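Local coordinates for protein RE55538p (PDB 4IX7) that binds palindromic DNA sites through its BEN domain and acts as a transcriptional repressor and corepressor in neural development, at residues T96-C99 and A100-K104; R41-L44 and A45-V49. All blocks are in the same frame, centred on the assembly; numbering follows the deposited sequence.

Contact 1. Residues T96-C99 and A100-K104; sequences TTKC and ADENK. With nucleotides of chain B; nucleotides of chain A.
Lys98 and Glu102 sit one turn apart on helix 88-112 and are joined by a salt bridge, Lys98 NZ to Glu102 OE2 at 2.6 Å. The lysine leaves the helix with CG anti to the backbone N (chi1 176°) and bends at chi2 toward the carboxylate, which it meets on the anti side, 18° out of the plane. Glu102 OE2 also takes a salt bridge from Arg41, while Lys98 NZ stands 3.5 Å from the phosphate oxygen OP2 of DT3 of chain B. With an alanine in place of Lys98 the ammonium beside that phosphate is gone, and Glu102 would probably depend on Arg41 for its charge balance.

The backbone is bonded regularly, from Ala100 N to Thr96 O through Asn103 N to Cys99 O, and Thr96 OG1 hydrogen-bonds a DNA phosphate. On the face turned to the DNA, Asp101 divides its carboxylate: OD1 receives N4 of DC4 of chain B at 2.9 Å in an almost straight bond (176°), whereas OD2 forms a salt bridge with Arg32 of helix 27-38. Thr97 lies alongside, its CG2 3.6 Å from C5 of the same cytosine and its OG1 bonded to the Asn93 carbonyl. One turn beyond Asp101, the extended Lys104 brings NZ to within 2.7 Å of O6 of DG10 of chain A, and it also hydrogen-bonds O6 of a second guanine.

An acceptor set against a cytosine amino group and a donor set against guanine O6 make direct base readout, consistent with the preference of this BEN domain for CCAATTGG.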
loop_
_atom_site.group_PDB
_atom_site.type_symbol
_atom_site.label_atom_id
_atom_site.label_comp_id
_atom_site.label_asym_id
_atom_site.label_seq_id
_atom_site.Cartn_x
_atom_site.Cartn_y
_atom_site.Cartn_z
ATOM N N THR C 96 7.678 1.923 -5.695
ATOM C CA THR C 96 7.388 0.531 -6.050
ATOM C C THR C 96 6.475 0.457 -7.269
ATOM O O THR C 96 6.710 -0.317 -8.202
ATOM C CB THR C 96 6.722 -0.220 -4.859
ATOM O OG1 THR C 96 7.645 -0.308 -3.758
ATOM C CG2 THR C 96 6.270 -1.609 -5.277
ATOM N N THR C 97 5.437 1.279 -7.266
ATOM C CA THR C 97 4.469 1.264 -8.345
ATOM C C THR C 97 5.102 1.739 -9.646
ATOM O O THR C 97 4.914 1.129 -10.690
ATOM C CB THR C 97 3.255 2.143 -8.015
ATOM O OG1 THR C 97 2.709 1.752 -6.741
ATOM C CG2 THR C 97 2.187 1.977 -9.098
ATOM N N LYS C 98 5.884 2.809 -9.577
ATOM C CA LYS C 98 6.511 3.339 -10.783
ATOM C C LYS C 98 7.492 2.329 -11.397
ATOM O O LYS C 98 7.556 2.178 -12.628
ATOM C CB LYS C 98 7.204 4.671 -10.489
ATOM C CG LYS C 98 7.969 5.266 -11.677
ATOM C CD LYS C 98 7.074 5.385 -12.909
ATOM C CE LYS C 98 7.702 6.277 -13.960
ATOM N NZ LYS C 98 6.893 6.346 -15.226
ATOM N N CYS C 99 8.260 1.650 -10.547
ATOM C CA CYS C 99 9.172 0.607 -11.026
ATOM C C CYS C 99 8.394 -0.501 -11.725
ATOM O O CYS C 99 8.802 -0.986 -12.774
ATOM C CB CYS C 99 9.984 0.014 -9.870
ATOM S SG CYS C 99 11.251 1.136 -9.261
ATOM N N ALA C 100 7.270 -0.901 -11.141
ATOM C CA ALA C 100 6.427 -1.931 -11.751
ATOM C C ALA C 100 5.840 -1.451 -13.075
ATOM O O ALA C 100 5.764 -2.213 -14.035
ATOM C CB ALA C 100 5.323 -2.345 -10.789
ATOM N N ASP C 101 5.454 -0.179 -13.132
ATOM C CA ASP C 101 4.920 0.410 -14.364
ATOM C C ASP C 101 5.965 0.400 -15.493
ATOM O O ASP C 101 5.658 0.064 -16.646
ATOM C CB ASP C 101 4.439 1.845 -14.118
ATOM C CG ASP C 101 3.206 1.920 -13.218
ATOM O OD1 ASP C 101 2.493 0.904 -13.067
ATOM O OD2 ASP C 101 2.926 3.017 -12.684
ATOM N N GLU C 102 7.202 0.749 -15.159
ATOM C CA GLU C 102 8.270 0.785 -16.159
ATOM C C GLU C 102 8.655 -0.616 -16.607
ATOM O O GLU C 102 8.999 -0.839 -17.769
ATOM C CB GLU C 102 9.487 1.547 -15.634
ATOM C CG GLU C 102 9.228 3.032 -15.447
ATOM C CD GLU C 102 8.986 3.780 -16.757
ATOM O OE1 GLU C 102 9.289 3.250 -17.858
ATOM O OE2 GLU C 102 8.492 4.924 -16.690
ATOM N N ASN C 103 8.593 -1.566 -15.685
ATOM C CA ASN C 103 8.843 -2.954 -16.036
ATOM C C ASN C 103 7.821 -3.445 -17.056
ATOM O O ASN C 103 8.174 -4.152 -17.993
ATOM C CB ASN C 103 8.825 -3.833 -14.789
ATOM C CG ASN C 103 9.090 -5.288 -15.097
ATOM O OD1 ASN C 103 8.160 -6.064 -15.312
ATOM N ND2 ASN C 103 10.365 -5.668 -15.115
ATOM N N LYS C 104 6.559 -3.067 -16.876
ATOM C CA LYS C 104 5.512 -3.494 -17.803
ATOM C C LYS C 104 5.783 -2.952 -19.189
ATOM O O LYS C 104 5.615 -3.642 -20.202
ATOM C CB LYS C 104 4.144 -3.027 -17.320
ATOM C CG LYS C 104 3.592 -3.864 -16.188
ATOM C CD LYS C 104 2.458 -3.150 -15.487
ATOM C CE LYS C 104 1.926 -4.010 -14.359
ATOM N NZ LYS C 104 0.856 -3.304 -13.605
ATOM P P DC B 4 -0.921 8.448 -9.663
ATOM O OP1 DC B 4 -1.443 9.644 -8.959
ATOM O OP2 DC B 4 0.480 8.010 -9.466
ATOM O "O5'" DC B 4 -1.817 7.186 -9.307
ATOM C "C5'" DC B 4 -3.220 7.290 -9.503
ATOM C "C4'" DC B 4 -3.832 5.922 -9.311
ATOM O "O4'" DC B 4 -3.318 5.021 -10.312
ATOM C "C3'" DC B 4 -3.470 5.250 -7.989
ATOM O "O3'" DC B 4 -4.625 5.378 -7.178
ATOM C "C2'" DC B 4 -3.156 3.795 -8.348
ATOM C "C1'" DC B 4 -3.522 3.713 -9.818
ATOM N N1 DC B 4 -2.641 2.832 -10.629
ATOM C C2 DC B 4 -3.175 1.684 -11.223
ATOM O O2 DC B 4 -4.372 1.437 -11.050
ATOM N N3 DC B 4 -2.370 0.886 -11.957
ATOM C C4 DC B 4 -1.074 1.195 -12.112
ATOM N N4 DC B 4 -0.306 0.375 -12.852
ATOM C C5 DC B 4 -0.506 2.355 -11.496
ATOM C C6 DC B 4 -1.317 3.137 -10.772
ATOM P P DT B 3 2.642 8.832 -15.320
ATOM O OP1 DT B 3 2.812 10.285 -15.086
ATOM O OP2 DT B 3 3.736 7.876 -15.104
ATOM O "O5'" DT B 3 1.416 8.336 -14.411
ATOM C "C5'" DT B 3 0.251 9.118 -14.419
ATOM C "C4'" DT B 3 -0.794 8.417 -13.581
ATOM O "O4'" DT B 3 -1.183 7.199 -14.261
ATOM C "C3'" DT B 3 -0.326 7.994 -12.192
ATOM O "O3'" DT B 3 -1.170 8.645 -11.232
ATOM C "C2'" DT B 3 -0.457 6.474 -12.201
ATOM C "C1'" DT B 3 -1.505 6.237 -13.269
ATOM N N1 DT B 3 -1.457 4.914 -13.932
ATOM C C2 DT B 3 -2.634 4.194 -14.058
ATOM O O2 DT B 3 -3.709 4.585 -13.621
ATOM N N3 DT B 3 -2.496 2.991 -14.702
ATOM C C4 DT B 3 -1.343 2.470 -15.252
ATOM O O4 DT B 3 -1.332 1.380 -15.817
ATOM C C5 DT B 3 -0.160 3.277 -15.098
ATOM C C7 DT B 3 1.154 2.805 -15.645
ATOM C C6 DT B 3 -0.271 4.453 -14.471
ATOM P P DG A 10 -0.245 -10.489 -15.819
ATOM O OP1 DG A 10 -0.344 -11.759 -16.590
ATOM O OP2 DG A 10 0.650 -9.421 -16.307
ATOM O "O5'" DG A 10 -1.691 -9.870 -15.662
ATOM C "C5'" DG A 10 -2.732 -10.706 -15.195
ATOM C "C4'" DG A 10 -4.048 -9.969 -15.289
ATOM O "O4'" DG A 10 -4.072 -8.824 -14.391
ATOM C "C3'" DG A 10 -4.378 -9.403 -16.662
ATOM O "O3'" DG A 10 -5.784 -9.511 -16.782
ATOM C "C2'" DG A 10 -3.899 -7.954 -16.576
ATOM C "C1'" DG A 10 -4.121 -7.606 -15.113
ATOM N N9 DG A 10 -3.085 -6.792 -14.481
ATOM C C8 DG A 10 -1.743 -6.752 -14.767
ATOM N N7 DG A 10 -1.069 -5.950 -13.984
ATOM C C5 DG A 10 -2.024 -5.454 -13.102
ATOM C C6 DG A 10 -1.903 -4.537 -12.030
ATOM O O6 DG A 10 -0.872 -3.970 -11.628
ATOM N N1 DG A 10 -3.111 -4.293 -11.397
ATOM C C2 DG A 10 -4.312 -4.859 -11.751
ATOM N N2 DG A 10 -5.387 -4.501 -11.031
ATOM N N3 DG A 10 -4.446 -5.719 -12.758
ATOM C C4 DG A 10 -3.269 -5.973 -13.383
#

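Contact 2. Residues R41-L44 and A45-V49; sequences RETL and ATHSV. With nucleotides of chain B; nucleotides of chain A.
Thr46 turns its hydroxyl back onto the helix it is about to leave: OG1 donates to Glu42 O at 2.9 Å, alongside weak bonds to that carbonyl from Thr46 N and Ala45 N. Thr46 N also bonds Thr43 O at 3.2 Å, from well above that carbonyl's plane. The conformation that permits the hydroxyl bond places OG1 of Thr46 between the backbone N and the carbonyl carbon (chi1 57°), with CG2 anti to the carbonyl carbon and beside the N. The bend at chi2 of Glu42 brings its OE1 back toward that methyl, to 3.8 Å from Thr46 CG2.

His47 is the first residue to depart from helical backbone angles. Its ring is restrained in its plane and over one face. In the plane, His47 ND1 donates to Thr46 OG1 at 3.0 Å, which makes that hydroxyl both donor to the helix carbonyl and acceptor from the imidazole. Over the face comes CG2 of Thr43, a CH-pi contact 4.1 Å from the ring centroid and 17° off the normal. The methyl is available because Thr43 holds OG1 beside its own backbone N, bonded to Asp40 OD1, and CG2 anti to that N.

At the start of the helix, Arg41 folds at chi2 and runs past the terminal DG1 of chain B. Its CG is 3.5 Å from the guanine C6, and C8 of that base lies over one face of the guanidinium, toward its rim. Besides Glu102, NH1 forms a salt bridge with a DNA phosphate.

A threonine hydroxyl bonding the carbonyl four residues back is a familiar helix feature; here it supplements mostly weak backbone bonds where helix 41-46 passes into strand 47-48.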
loop_
_atom_site.group_PDB
_atom_site.type_symbol
_atom_site.label_atom_id
_atom_site.label_comp_id
_atom_site.label_asym_id
_atom_site.label_seq_id
_atom_site.Cartn_x
_atom_site.Cartn_y
_atom_site.Cartn_z
ATOM N N ARG C 41 14.682 4.978 -17.731
ATOM C CA ARG C 41 13.541 4.068 -17.637
ATOM C C ARG C 41 13.999 2.624 -17.512
ATOM O O ARG C 41 13.360 1.828 -16.825
ATOM C CB ARG C 41 12.594 4.202 -18.839
ATOM C CG ARG C 41 12.090 5.597 -19.106
ATOM C CD ARG C 41 11.386 6.219 -17.918
ATOM N NE ARG C 41 10.959 7.572 -18.281
ATOM C CZ ARG C 41 9.711 7.920 -18.573
ATOM N NH1 ARG C 41 8.725 7.031 -18.502
ATOM N NH2 ARG C 41 9.446 9.176 -18.902
ATOM N N GLU C 42 15.105 2.286 -18.170
ATOM C CA GLU C 42 15.615 0.916 -18.109
ATOM C C GLU C 42 16.005 0.528 -16.684
ATOM O O GLU C 42 15.740 -0.591 -16.250
ATOM C CB GLU C 42 16.793 0.713 -19.064
ATOM C CG GLU C 42 17.189 -0.753 -19.272
ATOM C CD GLU C 42 18.316 -1.222 -18.356
ATOM O OE1 GLU C 42 18.613 -2.439 -18.357
ATOM O OE2 GLU C 42 18.910 -0.384 -17.638
ATOM N N THR C 43 16.629 1.454 -15.962
ATOM C CA THR C 43 16.967 1.226 -14.561
ATOM C C THR C 43 15.709 0.993 -13.718
ATOM O O THR C 43 15.654 0.061 -12.908
ATOM C CB THR C 43 17.768 2.414 -13.989
ATOM O OG1 THR C 43 18.988 2.564 -14.728
ATOM C CG2 THR C 43 18.100 2.177 -12.542
ATOM N N LEU C 44 14.700 1.842 -13.914
ATOM C CA LEU C 44 13.446 1.704 -13.184
ATOM C C LEU C 44 12.767 0.378 -13.503
ATOM O O LEU C 44 12.123 -0.230 -12.643
ATOM C CB LEU C 44 12.498 2.857 -13.532
ATOM C CG LEU C 44 13.004 4.246 -13.134
ATOM C CD1 LEU C 44 12.020 5.312 -13.615
ATOM C CD2 LEU C 44 13.181 4.337 -11.627
ATOM N N ALA C 45 12.914 -0.069 -14.747
ATOM C CA ALA C 45 12.220 -1.274 -15.183
ATOM C C ALA C 45 12.887 -2.549 -14.668
ATOM O O ALA C 45 12.252 -3.603 -14.595
ATOM C CB ALA C 45 12.135 -1.304 -16.685
ATOM N N THR C 46 14.158 -2.452 -14.301
ATOM C CA THR C 46 14.928 -3.640 -13.910
ATOM C C THR C 46 15.334 -3.672 -12.446
ATOM O O THR C 46 15.950 -4.641 -12.002
ATOM C CB THR C 46 16.220 -3.757 -14.741
ATOM O OG1 THR C 46 17.009 -2.563 -14.587
ATOM C CG2 THR C 46 15.889 -3.966 -16.205
ATOM N N HIS C 47 15.009 -2.618 -11.700
ATOM C CA HIS C 47 15.366 -2.521 -10.290
ATOM C C HIS C 47 14.109 -2.415 -9.441
ATOM O O HIS C 47 13.011 -2.217 -9.965
ATOM C CB HIS C 47 16.256 -1.301 -10.039
ATOM C CG HIS C 47 17.649 -1.457 -10.565
ATOM N ND1 HIS C 47 17.930 -1.677 -11.900
ATOM C CD2 HIS C 47 18.846 -1.434 -9.928
ATOM C CE1 HIS C 47 19.241 -1.773 -12.059
ATOM N NE2 HIS C 47 19.818 -1.631 -10.881
ATOM N N SER C 48 14.288 -2.549 -8.132
ATOM C CA SER C 48 13.215 -2.374 -7.173
ATOM C C SER C 48 13.658 -1.470 -6.024
ATOM O O SER C 48 14.835 -1.117 -5.902
ATOM C CB SER C 48 12.766 -3.729 -6.623
ATOM O OG SER C 48 13.829 -4.348 -5.907
ATOM N N VAL C 49 12.719 -1.119 -5.152
ATOM C CA VAL C 49 13.056 -0.292 -4.003
ATOM C C VAL C 49 14.026 -0.999 -3.063
ATOM O O VAL C 49 14.997 -0.392 -2.601
ATOM C CB VAL C 49 11.790 0.129 -3.224
ATOM C CG1 VAL C 49 12.161 0.830 -1.925
ATOM C CG2 VAL C 49 10.936 1.031 -4.094
ATOM O "O5'" DG B 1 7.916 10.775 -23.324
ATOM C "C5'" DG B 1 6.788 10.129 -23.900
ATOM C "C4'" DG B 1 6.815 8.644 -23.597
ATOM O "O4'" DG B 1 8.026 8.023 -24.083
ATOM C "C3'" DG B 1 6.872 8.316 -22.117
ATOM O "O3'" DG B 1 5.549 8.376 -21.671
ATOM C "C2'" DG B 1 7.380 6.887 -22.107
ATOM C "C1'" DG B 1 8.379 6.924 -23.253
ATOM N N9 DG B 1 9.779 7.118 -22.889
ATOM C C8 DG B 1 10.358 8.319 -22.573
ATOM N N7 DG B 1 11.631 8.219 -22.313
ATOM C C5 DG B 1 11.916 6.879 -22.487
ATOM C C6 DG B 1 13.147 6.196 -22.341
ATOM O O6 DG B 1 14.242 6.669 -22.021
ATOM N N1 DG B 1 13.023 4.838 -22.603
ATOM C C2 DG B 1 11.848 4.227 -22.963
ATOM N N2 DG B 1 11.935 2.906 -23.169
ATOM N N3 DG B 1 10.680 4.854 -23.101
ATOM C C4 DG B 1 10.787 6.179 -22.844
ATOM P P DA A 7 9.860 -3.735 -3.191
ATOM O OP1 DA A 7 11.337 -3.632 -3.255
ATOM O OP2 DA A 7 8.995 -2.634 -3.676
ATOM O "O5'" DA A 7 9.399 -5.020 -3.981
ATOM C "C5'" DA A 7 10.136 -6.219 -3.789
ATOM C "C4'" DA A 7 9.597 -7.275 -4.730
ATOM O "O4'" DA A 7 8.326 -7.752 -4.205
ATOM C "C3'" DA A 7 9.335 -6.835 -6.168
ATOM O "O3'" DA A 7 9.589 -7.950 -7.028
ATOM C "C2'" DA A 7 7.846 -6.474 -6.173
ATOM C "C1'" DA A 7 7.292 -7.442 -5.123
ATOM N N9 DA A 7 6.161 -6.920 -4.346
ATOM C C8 DA A 7 6.002 -5.647 -3.854
ATOM N N7 DA A 7 4.872 -5.473 -3.202
ATOM C C5 DA A 7 4.252 -6.720 -3.260
ATOM C C6 DA A 7 3.021 -7.200 -2.770
ATOM N N6 DA A 7 2.148 -6.449 -2.069
ATOM N N1 DA A 7 2.717 -8.492 -3.015
ATOM C C2 DA A 7 3.575 -9.254 -3.714
ATOM N N3 DA A 7 4.763 -8.913 -4.228
ATOM C C4 DA A 7 5.033 -7.616 -3.977
#

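How the contacts relate
From the N terminus, helix 27-38 leads into contact 2, which covers the short helix 41-46 and its exit into strand 47-48; contact 1 follows much later, midway along helix 88-112. Each is local, so neither closes a long loop, and the two follow in series without nesting or crossing. They nevertheless touch, with centres about 7 Å apart. Arg41 NH1 meets Glu102 OE2 at 2.8 Å, Asn103 ND2 probably bonds to Ala45 O, and Cys99 and Glu102 pack against Leu44 and Ala45. The short helix is thereby tied to the long DNA-reading helix, while strand 47-48 pairs with 66-67.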